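PDB 4YY2: dTor_3x33L from Synthetic construct, which is of no stated function but was computationally designed to fold as a left-handed alpha/alpha toroid of three tandem repeats. Local coordinates for residues Val44-Ile49 with Glu59-Phe64; Glu14-Ala19 with Glu80-Ala85; Pro74-Leu79 with Glu92-Phe97. One frame throughout, in Å; residues are numbered along the deposited sequence.

Contact 1 of 3, residues Val44-Ile49 with Glu59-Phe64; sequences VLLELI and EVKEKF
Leu46 meets Phe64, Lys61 and Val60 where helix 41-53 packs on helix 57-69, an alpha/alpha pair of the toroid whose short segments run at 125° to each other, 9.1 Å between axes at the closest. The two methyls of Leu46 divide the work. Leu46 CD1 lies over one face of the Phe64 ring as a CH-pi contact, 4.1 Å from the ring centroid, while Leu46 CD2 presses on Phe64 CB at 3.7 Å. Phe64 has CG anti to the backbone N (chi1 179°), and the two side chains cross at about a right angle. On the backbone side, Leu46 O is 3.7 Å from Val60 CG1, and Leu46 CB rests 4.0 Å from Lys61 CG. Leu78 and Leu81 of helix 74-86 also touch Leu46, which is thus packed from a second helix.

Next comes Glu47, whose CB points away although its extended chain carries the carboxylate back to Lys61. Lys61 NZ donates to Glu47 OE2 at 2.8 Å, a salt bridge that uses the anti lone pair, and OE1 is taken up by Lys39. Ile49 closes the apolar seam: Ile49 CG2 lies 4.3 Å from Val60 CG1.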
loop_
_atom_site.group_PDB
_atom_site.type_symbol
_atom_site.label_atom_id
_atom_site.label_comp_id
_atom_site.label_asym_id
_atom_site.label_seq_id
_atom_site.Cartn_x
_atom_site.Cartn_y
_atom_site.Cartn_z
ATOM N N VAL A 44 2.841 8.375 1.937
ATOM C CA VAL A 44 3.956 7.466 1.845
ATOM C C VAL A 44 3.601 6.075 1.323
ATOM O O VAL A 44 4.301 5.515 0.469
ATOM C CB VAL A 44 4.668 7.294 3.192
ATOM C CG1 VAL A 44 5.865 6.394 3.073
ATOM C CG2 VAL A 44 5.125 8.653 3.710
ATOM N N LEU A 45 2.468 5.539 1.799
ATOM C CA LEU A 45 2.026 4.248 1.287
ATOM C C LEU A 45 1.849 4.309 -0.213
ATOM O O LEU A 45 2.233 3.407 -0.952
ATOM C CB LEU A 45 0.731 3.796 1.953
ATOM C CG LEU A 45 0.896 3.376 3.451
ATOM C CD1 LEU A 45 -0.463 3.195 4.106
ATOM C CD2 LEU A 45 1.728 2.125 3.601
ATOM N N LEU A 46 1.256 5.417 -0.685
ATOM C CA LEU A 46 1.021 5.579 -2.150
ATOM C C LEU A 46 2.340 5.654 -2.899
ATOM O O LEU A 46 2.483 5.031 -3.994
ATOM C CB LEU A 46 0.134 6.830 -2.397
ATOM C CG LEU A 46 -1.308 6.619 -1.907
ATOM C CD1 LEU A 46 -2.020 7.950 -1.849
ATOM C CD2 LEU A 46 -2.101 5.610 -2.724
ATOM N N GLU A 47 3.326 6.367 -2.347
ATOM C CA GLU A 47 4.629 6.379 -3.009
ATOM C C GLU A 47 5.257 4.976 -3.084
ATOM O O GLU A 47 5.951 4.631 -4.074
ATOM C CB GLU A 47 5.533 7.365 -2.311
ATOM C CG GLU A 47 5.043 8.796 -2.517
ATOM C CD GLU A 47 5.928 9.858 -1.885
ATOM O OE1 GLU A 47 6.935 9.550 -1.265
ATOM O OE2 GLU A 47 5.579 11.045 -1.958
ATOM N N LEU A 48 5.112 4.227 -2.016
ATOM C CA LEU A 48 5.714 2.864 -1.941
ATOM C C LEU A 48 5.057 1.947 -2.927
ATOM O O LEU A 48 5.725 1.099 -3.558
ATOM C CB LEU A 48 5.683 2.309 -0.526
ATOM C CG LEU A 48 6.599 2.983 0.491
ATOM C CD1 LEU A 48 6.214 2.561 1.900
ATOM C CD2 LEU A 48 8.058 2.670 0.185
ATOM N N ILE A 49 3.750 2.125 -3.096
ATOM C CA ILE A 49 2.981 1.353 -4.057
ATOM C C ILE A 49 3.383 1.656 -5.490
ATOM O O ILE A 49 3.589 0.723 -6.311
ATOM C CB ILE A 49 1.472 1.537 -3.854
ATOM C CG1 ILE A 49 1.036 0.887 -2.526
ATOM C CG2 ILE A 49 0.692 0.987 -5.021
ATOM C CD1 ILE A 49 -0.307 1.373 -2.046
ATOM N N GLU A 59 0.703 9.523 -10.604
ATOM C CA GLU A 59 -0.325 8.653 -11.195
ATOM C C GLU A 59 -1.057 7.818 -10.146
ATOM O O GLU A 59 -2.297 7.671 -10.166
ATOM C CB GLU A 59 0.300 7.738 -12.247
ATOM C CG GLU A 59 -0.697 6.834 -13.009
ATOM C CD GLU A 59 -0.100 6.188 -14.270
ATOM O OE1 GLU A 59 0.752 6.832 -14.917
ATOM O OE2 GLU A 59 -0.531 5.062 -14.668
ATOM N N VAL A 60 -0.282 7.227 -9.241
ATOM C CA VAL A 60 -0.884 6.412 -8.167
ATOM C C VAL A 60 -1.707 7.306 -7.193
ATOM O O VAL A 60 -2.832 6.938 -6.808
ATOM C CB VAL A 60 0.189 5.621 -7.443
ATOM C CG1 VAL A 60 -0.396 4.919 -6.240
ATOM C CG2 VAL A 60 0.777 4.602 -8.412
ATOM N N LYS A 61 -1.141 8.461 -6.848
ATOM C CA LYS A 61 -1.849 9.401 -5.954
ATOM C C LYS A 61 -3.168 9.897 -6.573
ATOM O O LYS A 61 -4.199 9.954 -5.891
ATOM C CB LYS A 61 -0.981 10.570 -5.525
ATOM C CG LYS A 61 0.149 10.146 -4.622
ATOM C CD LYS A 61 1.140 11.266 -4.385
ATOM C CE LYS A 61 2.326 10.789 -3.564
ATOM N NZ LYS A 61 3.302 11.900 -3.351
ATOM N N GLU A 62 -3.156 10.217 -7.869
ATOM C CA GLU A 62 -4.386 10.706 -8.518
ATOM C C GLU A 62 -5.437 9.641 -8.607
ATOM O O GLU A 62 -6.614 9.923 -8.391
ATOM C CB GLU A 62 -4.182 11.358 -9.893
ATOM C CG GLU A 62 -3.571 12.723 -9.846
ATOM C CD GLU A 62 -4.396 13.856 -9.190
ATOM O OE1 GLU A 62 -5.593 13.887 -9.100
ATOM O OE2 GLU A 62 -3.765 14.807 -8.824
ATOM N N LYS A 63 -5.023 8.401 -8.858
ATOM C CA LYS A 63 -5.977 7.304 -8.912
ATOM C C LYS A 63 -6.641 7.108 -7.567
ATOM O O LYS A 63 -7.828 6.918 -7.505
ATOM C CB LYS A 63 -5.318 5.986 -9.299
ATOM C CG LYS A 63 -6.290 4.852 -9.479
ATOM C CD LYS A 63 -7.553 5.206 -10.270
ATOM C CE LYS A 63 -8.227 3.983 -10.888
ATOM N NZ LYS A 63 -8.120 2.762 -10.050
ATOM N N PHE A 64 -5.842 7.107 -6.516
ATOM C CA PHE A 64 -6.333 7.041 -5.140
ATOM C C PHE A 64 -7.385 8.111 -4.887
ATOM O O PHE A 64 -8.491 7.832 -4.414
ATOM C CB PHE A 64 -5.185 7.155 -4.133
ATOM C CG PHE A 64 -5.633 7.123 -2.700
ATOM C CD1 PHE A 64 -5.878 5.930 -2.056
ATOM C CD2 PHE A 64 -5.751 8.312 -1.983
ATOM C CE1 PHE A 64 -6.290 5.921 -0.714
ATOM C CE2 PHE A 64 -6.101 8.293 -0.616
ATOM C CZ PHE A 64 -6.344 7.105 0.018
#

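Contact 2 of 3, residues Glu14-Ala19 with Glu80-Ala85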
loop_
_atom_site.group_PDB
_atom_site.type_symbol
_atom_site.label_atom_id
_atom_site.label_comp_id
_atom_site.label_asym_id
_atom_site.label_seq_id
_atom_site.Cartn_x
_atom_site.Cartn_y
_atom_site.Cartn_z
ATOM N N GLU A 14 3.557 -5.052 4.760
ATOM C CA GLU A 14 3.958 -6.410 4.412
ATOM C C GLU A 14 3.532 -6.786 3.024
ATOM O O GLU A 14 4.296 -7.393 2.244
ATOM C CB GLU A 14 3.456 -7.438 5.432
ATOM C CG GLU A 14 4.190 -7.320 6.782
ATOM C CD GLU A 14 3.785 -8.398 7.793
ATOM O OE1 GLU A 14 2.894 -9.212 7.490
ATOM O OE2 GLU A 14 4.355 -8.415 8.889
ATOM N N LEU A 15 2.319 -6.381 2.669
ATOM C CA LEU A 15 1.803 -6.626 1.340
ATOM C C LEU A 15 2.633 -5.879 0.300
ATOM O O LEU A 15 2.847 -6.383 -0.806
ATOM C CB LEU A 15 0.290 -6.256 1.229
ATOM C CG LEU A 15 -0.633 -7.145 2.049
ATOM C CD1 LEU A 15 -2.037 -6.646 2.090
ATOM C CD2 LEU A 15 -0.586 -8.608 1.612
ATOM N N ILE A 16 3.001 -4.634 0.615
ATOM C CA ILE A 16 3.855 -3.806 -0.281
ATOM C C ILE A 16 5.245 -4.425 -0.456
ATOM O O ILE A 16 5.736 -4.529 -1.609
ATOM C CB ILE A 16 3.931 -2.356 0.199
ATOM C CG1 ILE A 16 2.531 -1.697 0.090
ATOM C CG2 ILE A 16 4.999 -1.603 -0.565
ATOM C CD1 ILE A 16 2.406 -0.392 0.853
ATOM N N ALA A 17 5.836 -4.923 0.640
ATOM C CA ALA A 17 7.060 -5.689 0.497
ATOM C C ALA A 17 6.973 -6.866 -0.459
ATOM O O ALA A 17 7.873 -7.088 -1.338
ATOM C CB ALA A 17 7.546 -6.161 1.854
ATOM N N GLU A 18 5.921 -7.679 -0.302
ATOM C CA GLU A 18 5.727 -8.796 -1.247
ATOM C C GLU A 18 5.617 -8.325 -2.688
ATOM O O GLU A 18 6.224 -8.942 -3.635
ATOM C CB GLU A 18 4.534 -9.624 -0.868
ATOM C CG GLU A 18 4.532 -10.996 -1.510
ATOM C CD GLU A 18 3.663 -12.028 -0.795
ATOM O OE1 GLU A 18 2.750 -11.629 -0.033
ATOM O OE2 GLU A 18 3.917 -13.261 -0.998
ATOM N N ALA A 19 4.897 -7.226 -2.900
ATOM C CA ALA A 19 4.659 -6.728 -4.283
ATOM C C ALA A 19 5.966 -6.153 -4.865
ATOM O O ALA A 19 6.129 -6.141 -6.082
ATOM C CB ALA A 19 3.565 -5.644 -4.331
ATOM N N GLU A 80 -6.573 -2.380 -3.529
ATOM C CA GLU A 80 -6.745 -2.503 -4.987
ATOM C C GLU A 80 -5.502 -2.030 -5.745
ATOM O O GLU A 80 -5.041 -2.700 -6.688
ATOM C CB GLU A 80 -8.003 -1.790 -5.449
ATOM C CG GLU A 80 -9.222 -2.456 -4.856
ATOM C CD GLU A 80 -10.549 -1.950 -5.380
ATOM O OE1 GLU A 80 -10.557 -0.991 -6.160
ATOM O OE2 GLU A 80 -11.588 -2.543 -4.975
ATOM N N LEU A 81 -4.878 -0.977 -5.251
ATOM C CA LEU A 81 -3.632 -0.492 -5.788
ATOM C C LEU A 81 -2.488 -1.460 -5.582
ATOM O O LEU A 81 -1.680 -1.660 -6.468
ATOM C CB LEU A 81 -3.302 0.885 -5.217
ATOM C CG LEU A 81 -4.248 1.979 -5.684
ATOM C CD1 LEU A 81 -4.079 3.326 -4.947
ATOM C CD2 LEU A 81 -4.118 2.201 -7.185
ATOM N N ILE A 82 -2.447 -2.086 -4.410
ATOM C CA ILE A 82 -1.434 -3.136 -4.122
ATOM C C ILE A 82 -1.625 -4.370 -5.009
ATOM O O ILE A 82 -0.663 -4.954 -5.570
ATOM C CB ILE A 82 -1.440 -3.528 -2.646
ATOM C CG1 ILE A 82 -0.951 -2.364 -1.809
ATOM C CG2 ILE A 82 -0.583 -4.783 -2.429
ATOM C CD1 ILE A 82 -1.218 -2.475 -0.303
ATOM N N ALA A 83 -2.874 -4.705 -5.249
ATOM C CA ALA A 83 -3.161 -5.792 -6.173
ATOM C C ALA A 83 -2.659 -5.485 -7.595
ATOM O O ALA A 83 -2.021 -6.345 -8.238
ATOM C CB ALA A 83 -4.640 -6.151 -6.173
ATOM N N GLU A 84 -2.931 -4.282 -8.059
ATOM C CA GLU A 84 -2.395 -3.790 -9.392
ATOM C C GLU A 84 -0.865 -3.900 -9.424
ATOM O O GLU A 84 -0.274 -4.397 -10.394
ATOM C CB GLU A 84 -2.852 -2.354 -9.683
ATOM C CG GLU A 84 -4.313 -2.201 -10.124
ATOM C CD GLU A 84 -4.846 -0.754 -10.155
ATOM O OE1 GLU A 84 -4.224 0.083 -10.831
ATOM O OE2 GLU A 84 -5.899 -0.425 -9.521
ATOM N N ALA A 85 -0.215 -3.490 -8.345
ATOM C CA ALA A 85 1.259 -3.539 -8.255
ATOM C C ALA A 85 1.867 -4.930 -8.302
ATOM O O ALA A 85 2.991 -5.084 -8.768
ATOM C CB ALA A 85 1.756 -2.809 -7.016
#
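Ile82 is set against Leu15 and Ile16 by its two branches, each of which finds a different partner where Glu80-Ala85 of helix 74-86 faces Glu14-Ala19 of helix 8-20. Its CG1 is anti to the carbonyl carbon and its CG2 anti to the backbone N (chi1 -67°), and this fork spreads the side chain over two consecutive residues. Ile82 CG2 meets the CB of Leu15 at 4.0 Å, close to the backbone of helix 8-20. The other branch goes to Ile16, where the terminal CD1 of Ile82 lies 3.8 Å from Ile16 CG1. Those two isoleucines cross at about a right angle, although the backbones that carry them are nearly parallel, with 18° between their directions and 9.5 Å between the axes. The touching group of Ile16 is the methylene in the middle of its longer branch.

Near the C-terminal ends of the two segments the side chains shrink to methyls. Ala19 CB and Ala85 CB are directed across the contact and lie 4.3 Å apart. The CA atoms of Ala19 and Ala85 are 6.1 Å apart, and the small side chains are consistent with this close backbone approach. The carbonyl oxygen of Ile82 is hydrogen-bonded to Ser86 OG.

The surroundings fix the place of this seam in the fold. Ile16 also packs on Leu45 and Ile82 on Ile49, both of helix 41-53, while Leu15 reaches out to Phe97 of helix 90-101. Helices 8-20, 41-53 and 74-86 thus meet one another pairwise around a common apolar centre. The two segments, 61 residues apart at their nearest ends, pack directly, as expected where a tandem-repeat alpha/alpha toroid closes into a ring.

Contact 3 of 3, residues Pro74-Leu79 with Glu92-Phe97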
loop_
_atom_site.group_PDB
_atom_site.type_symbol
_atom_site.label_atom_id
_atom_site.label_comp_id
_atom_site.label_asym_id
_atom_site.label_seq_id
_atom_site.Cartn_x
_atom_site.Cartn_y
_atom_site.Cartn_z
ATOM N N PRO A 74 -10.674 4.332 1.967
ATOM C CA PRO A 74 -9.238 4.446 1.683
ATOM C C PRO A 74 -8.519 3.091 1.690
ATOM O O PRO A 74 -7.705 2.809 0.800
ATOM C CB PRO A 74 -8.706 5.321 2.805
ATOM C CG PRO A 74 -9.861 6.058 3.336
ATOM C CD PRO A 74 -11.121 5.308 2.955
ATOM N N THR A 75 -8.826 2.250 2.685
ATOM C CA THR A 75 -8.052 0.958 2.792
ATOM C C THR A 75 -8.376 0.069 1.619
ATOM O O THR A 75 -7.505 -0.605 1.050
ATOM C CB THR A 75 -8.330 0.242 4.130
ATOM O OG1 THR A 75 -7.959 1.147 5.151
ATOM C CG2 THR A 75 -7.463 -1.006 4.217
ATOM N N GLU A 76 -9.648 0.056 1.238
ATOM C CA GLU A 76 -10.089 -0.701 0.085
ATOM C C GLU A 76 -9.335 -0.285 -1.173
ATOM O O GLU A 76 -8.850 -1.116 -1.969
ATOM C CB GLU A 76 -11.583 -0.512 -0.146
ATOM C CG GLU A 76 -12.039 -1.450 -1.248
ATOM C CD GLU A 76 -13.559 -1.661 -1.296
ATOM O OE1 GLU A 76 -14.259 -1.080 -2.170
ATOM O OE2 GLU A 76 -14.057 -2.414 -0.455
ATOM N N VAL A 77 -9.239 1.021 -1.364
ATOM C CA VAL A 77 -8.460 1.533 -2.530
ATOM C C VAL A 77 -6.993 1.131 -2.464
ATOM O O VAL A 77 -6.376 0.719 -3.480
ATOM C CB VAL A 77 -8.604 3.070 -2.713
ATOM C CG1 VAL A 77 -7.851 3.557 -3.918
ATOM C CG2 VAL A 77 -10.076 3.448 -2.860
ATOM N N LEU A 78 -6.383 1.301 -1.314
ATOM C CA LEU A 78 -4.971 0.894 -1.163
ATOM C C LEU A 78 -4.759 -0.572 -1.508
ATOM O O LEU A 78 -3.763 -0.928 -2.172
ATOM C CB LEU A 78 -4.484 1.180 0.259
ATOM C CG LEU A 78 -4.354 2.685 0.569
ATOM C CD1 LEU A 78 -4.148 2.911 2.063
ATOM C CD2 LEU A 78 -3.198 3.342 -0.176
ATOM N N LEU A 79 -5.693 -1.408 -1.049
ATOM C CA LEU A 79 -5.590 -2.837 -1.360
ATOM C C LEU A 79 -5.658 -3.075 -2.876
ATOM O O LEU A 79 -4.962 -3.959 -3.408
ATOM C CB LEU A 79 -6.585 -3.665 -0.578
ATOM C CG LEU A 79 -6.286 -3.658 0.932
ATOM C CD1 LEU A 79 -7.484 -4.137 1.735
ATOM C CD2 LEU A 79 -5.063 -4.514 1.238
ATOM N N GLU A 92 -7.827 -11.608 -3.948
ATOM C CA GLU A 92 -6.717 -12.289 -3.315
ATOM C C GLU A 92 -5.950 -11.442 -2.273
ATOM O O GLU A 92 -5.596 -11.899 -1.167
ATOM C CB GLU A 92 -5.761 -12.754 -4.405
ATOM C CG GLU A 92 -4.545 -13.544 -3.971
ATOM C CD GLU A 92 -3.990 -14.363 -5.135
ATOM O OE1 GLU A 92 -2.762 -14.587 -5.242
ATOM O OE2 GLU A 92 -4.814 -14.762 -5.976
ATOM N N VAL A 93 -5.697 -10.200 -2.622
ATOM C CA VAL A 93 -4.998 -9.280 -1.748
ATOM C C VAL A 93 -5.845 -8.959 -0.509
ATOM O O VAL A 93 -5.341 -8.896 0.597
ATOM C CB VAL A 93 -4.547 -8.028 -2.522
ATOM C CG1 VAL A 93 -3.966 -6.957 -1.581
ATOM C CG2 VAL A 93 -3.489 -8.462 -3.503
ATOM N N LYS A 94 -7.120 -8.731 -0.728
ATOM C CA LYS A 94 -8.055 -8.438 0.374
ATOM C C LYS A 94 -8.125 -9.619 1.321
ATOM O O LYS A 94 -8.118 -9.430 2.530
ATOM C CB LYS A 94 -9.431 -8.029 -0.151
ATOM C CG LYS A 94 -9.402 -6.631 -0.801
ATOM C CD LYS A 94 -10.722 -6.219 -1.450
ATOM C CE LYS A 94 -10.552 -5.035 -2.376
ATOM N NZ LYS A 94 -11.787 -4.681 -3.130
ATOM N N LYS A 95 -8.205 -10.838 0.763
ATOM C CA LYS A 95 -8.172 -12.069 1.610
ATOM C C LYS A 95 -6.971 -12.090 2.494
ATOM O O LYS A 95 -7.087 -12.416 3.702
ATOM C CB LYS A 95 -8.248 -13.437 0.802
ATOM C CG LYS A 95 -7.140 -13.619 -0.201
ATOM C CD LYS A 95 -6.750 -15.061 -0.517
ATOM C CE LYS A 95 -5.769 -15.189 -1.680
ATOM N NZ LYS A 95 -4.350 -15.058 -1.248
ATOM N N LYS A 96 -5.792 -11.793 1.930
ATOM C CA LYS A 96 -4.546 -11.838 2.669
ATOM C C LYS A 96 -4.492 -10.830 3.764
ATOM O O LYS A 96 -3.988 -11.111 4.864
ATOM C CB LYS A 96 -3.321 -11.664 1.763
ATOM C CG LYS A 96 -2.942 -12.864 0.933
ATOM C CD LYS A 96 -1.773 -12.525 -0.017
ATOM C CE LYS A 96 -1.172 -13.708 -0.747
ATOM N NZ LYS A 96 0.033 -13.198 -1.477
ATOM N N PHE A 97 -5.012 -9.643 3.452
ATOM C CA PHE A 97 -5.083 -8.584 4.380
ATOM C C PHE A 97 -5.843 -9.030 5.663
ATOM O O PHE A 97 -5.329 -8.913 6.784
ATOM C CB PHE A 97 -5.652 -7.340 3.763
ATOM C CG PHE A 97 -5.873 -6.201 4.758
ATOM C CD1 PHE A 97 -4.822 -5.331 5.098
ATOM C CD2 PHE A 97 -7.118 -5.994 5.333
ATOM C CE1 PHE A 97 -5.043 -4.291 6.012
ATOM C CE2 PHE A 97 -7.325 -4.938 6.246
ATOM C CZ PHE A 97 -6.266 -4.101 6.560
#
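The last alpha/alpha pair of the toroid, helix 74-86 with helix 90-101, is held chiefly by Leu79 wedged among Phe97, Val93 and Lys94. The segments run at 122° and their axes approach to 10.2 Å at the closest. Leu79 comes at about a right angle to Phe97 and lays Leu79 CD1 over one face of the ring, toward its rim, in a CH-pi contact 4.3 Å from the Phe97 centroid. Leu79 CD2 touches both Phe97 CB, at 3.8 Å, and Val93 CG1, at 3.9 Å. Phe97 has CG anti to the backbone N (chi1 175°). At the far end of its ring, Phe97 CZ lies 4.1 Å from Thr75 CG2, in the first turn of helix 74-86. Val11 of helix 8-20 touches Phe97 as well, so the N-terminal helix packs against this last pair.

Towards solvent, Lys94 borders the apolar cluster with an extended chain. Its CG lies against Leu79, but its ammonium group is held by a salt bridge to Glu80, just beyond the segment. Glu76 comes second: Glu76 OE2 is 4.2 Å from Lys94 NZ, too far for a salt bridge, though the opposite charges would probably still attract. The nearer approach between these two is through carbon, with Glu76 CG 3.7 Å from Lys94 NZ.

How the contacts relate
Along the chain, contact 1 closes before contact 3 opens; contact 2 spans contact 1 and interleaves with contact 3. Contacts 1 and 3 each join a helix to the next one in sequence, at similarly steep angles, whereas contact 2 joins the first helix to the fifth, nearly parallel to it. Their centres are 11 Å (1 and 2), 14 Å (1 and 3) and 9 Å (2 and 3) apart. Helix 74-86 belongs to both contacts 2 and 3 and also packs on contact 1, for example through Val77 against Phe64. Local pairing and ring closure thus pack into adjoining apolar surfaces, consistent with the closed toroid.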